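Local atomic coordinates of chitinase A (Cycas revoluta, PDB entry 4MNK), a protein that probably hydrolyses chitin as a class V plant chitinase of glycoside hydrolase family 18 and binds chains of N-acetylglucosamine in its cleft. Residues Tyr33-Leu38 with Leu72-Gly77. Residues are numbered along the deposited sequence; the frame is centred on the assembly and turned at random.
Sequences YAFAEL and LISIGG
F35 and A36 meet S74, I75, G76 and G77 where two neighbouring parallel strands of the barrel, 30-36 and 70-77, end at the sugar-binding cleft. Backbone bonds hold the strands together: Y33 N gives to L72 O and S74 N to Y33 O, the second nearly straight at 171°. Further on, A36 N, not the NH of F35, gives to S74 O at 2.8 Å, and G76 N returns a bond to A36 O. Between the Y33-I73 and A36-I75 pairs, A34 and F35 face the single residue S74, so strand 30-36 carries one residue more here, and the peptide bond before F35 is cis. F35 CG lies anti to the carbonyl carbon (chi1 -65°), which sets it 3.3 Å from G76 O. The ring is clamped between A34 CB over the centre of one face and G77 CA, a CH-pi contact 3.6 Å from the centroid, over the other. S74 OG, hydrogen-bonded to D116, lies in the ring plane at the edge, 3.3 Å from F35 CD1. G77 has to be glycine: its backbone angles would push a CB against the preceding carbonyl O, and the CB would also press tightly on the F35 ring. An alanine in place of F35 removes the ring between A34 and G77, and would probably open a gap there and cost the sugar an apolar wall. On the sheet face shared by Y33, I73 and I75, small A36 sets CB 4.0 Å from I73 CD1, among apolar groups covered by L106 of helix 93-110. Two bound N-acetylglucosamine units touch F35, the cis-peptide aromatic at a strand end lining the substrate cleft of a family 18 TIM barrel.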
loop_
_atom_site.group_PDB
_atom_site.type_symbol
_atom_site.label_atom_id
_atom_site.label_comp_id
_atom_site.label_asym_id
_atom_site.label_seq_id
_atom_site.Cartn_x
_atom_site.Cartn_y
_atom_site.Cartn_z
ATOM N N TYR A 33 -8.230 -2.911 -6.472
ATOM C CA TYR A 33 -9.392 -3.202 -5.642
ATOM C C TYR A 33 -8.900 -3.949 -4.404
ATOM O O TYR A 33 -8.273 -5.001 -4.525
ATOM C CB TYR A 33 -10.371 -4.069 -6.435
ATOM C CG TYR A 33 -11.678 -4.396 -5.746
ATOM C CD1 TYR A 33 -12.860 -3.780 -6.143
ATOM C CD2 TYR A 33 -11.741 -5.342 -4.720
ATOM C CE1 TYR A 33 -14.067 -4.078 -5.531
ATOM C CE2 TYR A 33 -12.952 -5.644 -4.095
ATOM C CZ TYR A 33 -14.109 -5.006 -4.512
ATOM O OH TYR A 33 -15.317 -5.296 -3.913
ATOM N N ALA A 34 -9.187 -3.406 -3.223
ATOM C CA ALA A 34 -8.758 -3.999 -1.951
ATOM C C ALA A 34 -9.985 -4.296 -1.079
ATOM O O ALA A 34 -10.720 -3.369 -0.753
ATOM C CB ALA A 34 -7.809 -3.042 -1.228
ATOM N N PHE A 35 -10.246 -5.548 -0.687
ATOM C CA PHE A 35 -9.435 -6.738 -0.939
ATOM C C PHE A 35 -10.349 -7.925 -1.229
ATOM O O PHE A 35 -11.474 -8.004 -0.719
ATOM C CB PHE A 35 -8.630 -7.123 0.311
ATOM C CG PHE A 35 -7.603 -6.113 0.732
ATOM C CD1 PHE A 35 -6.343 -6.097 0.144
ATOM C CD2 PHE A 35 -7.879 -5.207 1.754
ATOM C CE1 PHE A 35 -5.380 -5.170 0.540
ATOM C CE2 PHE A 35 -6.923 -4.282 2.166
ATOM C CZ PHE A 35 -5.673 -4.259 1.556
ATOM N N ALA A 36 -9.849 -8.870 -2.019
ATOM C CA ALA A 36 -10.433 -10.204 -2.059
ATOM C C ALA A 36 -9.973 -10.947 -0.805
ATOM O O ALA A 36 -8.898 -10.660 -0.262
ATOM C CB ALA A 36 -9.994 -10.935 -3.306
ATOM N N GLU A 37 -10.787 -11.898 -0.353
ATOM C CA GLU A 37 -10.495 -12.664 0.857
ATOM C C GLU A 37 -9.965 -14.058 0.524
ATOM O O GLU A 37 -10.258 -14.608 -0.541
ATOM C CB GLU A 37 -11.736 -12.752 1.754
ATOM C CG GLU A 37 -12.872 -13.567 1.170
ATOM C CD GLU A 37 -14.129 -13.515 2.019
ATOM O OE1 GLU A 37 -14.835 -14.539 2.096
ATOM O OE2 GLU A 37 -14.407 -12.451 2.613
ATOM N N LEU A 38 -9.176 -14.617 1.441
ATOM C CA LEU A 38 -8.562 -15.932 1.246
ATOM C C LEU A 38 -9.568 -17.073 1.332
ATOM O O LEU A 38 -9.400 -18.096 0.670
ATOM C CB LEU A 38 -7.417 -16.146 2.241
ATOM C CG LEU A 38 -6.067 -15.525 1.859
ATOM C CD1 LEU A 38 -6.064 -14.006 2.011
ATOM C CD2 LEU A 38 -4.941 -16.135 2.676
ATOM N N LEU A 72 -5.872 -4.108 -10.842
ATOM C CA LEU A 72 -5.471 -5.341 -10.184
ATOM C C LEU A 72 -6.375 -5.552 -8.987
ATOM O O LEU A 72 -6.912 -4.597 -8.423
ATOM C CB LEU A 72 -4.006 -5.287 -9.728
ATOM C CG LEU A 72 -2.903 -5.248 -10.799
ATOM C CD1 LEU A 72 -2.641 -3.835 -11.320
ATOM C CD2 LEU A 72 -1.612 -5.862 -10.268
ATOM N N ILE A 73 -6.563 -6.808 -8.610
ATOM C CA ILE A 73 -7.295 -7.117 -7.392
ATOM C C ILE A 73 -6.317 -7.648 -6.344
ATOM O O ILE A 73 -5.535 -8.565 -6.612
ATOM C CB ILE A 73 -8.509 -8.055 -7.653
ATOM C CG1 ILE A 73 -9.303 -8.296 -6.363
ATOM C CG2 ILE A 73 -8.082 -9.356 -8.340
ATOM C CD1 ILE A 73 -10.726 -8.767 -6.595
ATOM N N SER A 74 -6.334 -7.019 -5.172
ATOM C CA SER A 74 -5.439 -7.382 -4.081
ATOM C C SER A 74 -6.105 -8.382 -3.146
ATOM O O SER A 74 -7.260 -8.209 -2.750
ATOM C CB SER A 74 -4.997 -6.131 -3.314
ATOM O OG SER A 74 -4.077 -6.455 -2.286
ATOM N N ILE A 75 -5.359 -9.428 -2.804
ATOM C CA ILE A 75 -5.845 -10.510 -1.962
ATOM C C ILE A 75 -5.188 -10.412 -0.591
ATOM O O ILE A 75 -3.958 -10.368 -0.482
ATOM C CB ILE A 75 -5.515 -11.885 -2.588
ATOM C CG1 ILE A 75 -6.162 -12.014 -3.972
ATOM C CG2 ILE A 75 -5.946 -13.026 -1.659
ATOM C CD1 ILE A 75 -5.535 -13.085 -4.854
ATOM N N GLY A 76 -6.018 -10.369 0.446
ATOM C CA GLY A 76 -5.535 -10.365 1.818
ATOM C C GLY A 76 -5.783 -9.050 2.520
ATOM O O GLY A 76 -6.929 -8.662 2.739
ATOM N N GLY A 77 -4.698 -8.365 2.864
ATOM C CA GLY A 77 -4.769 -7.124 3.623
ATOM C C GLY A 77 -3.941 -7.216 4.884
ATOM O O GLY A 77 -3.392 -8.272 5.206
HETATM O O HOH W 1 -9.243 -10.184 3.112
#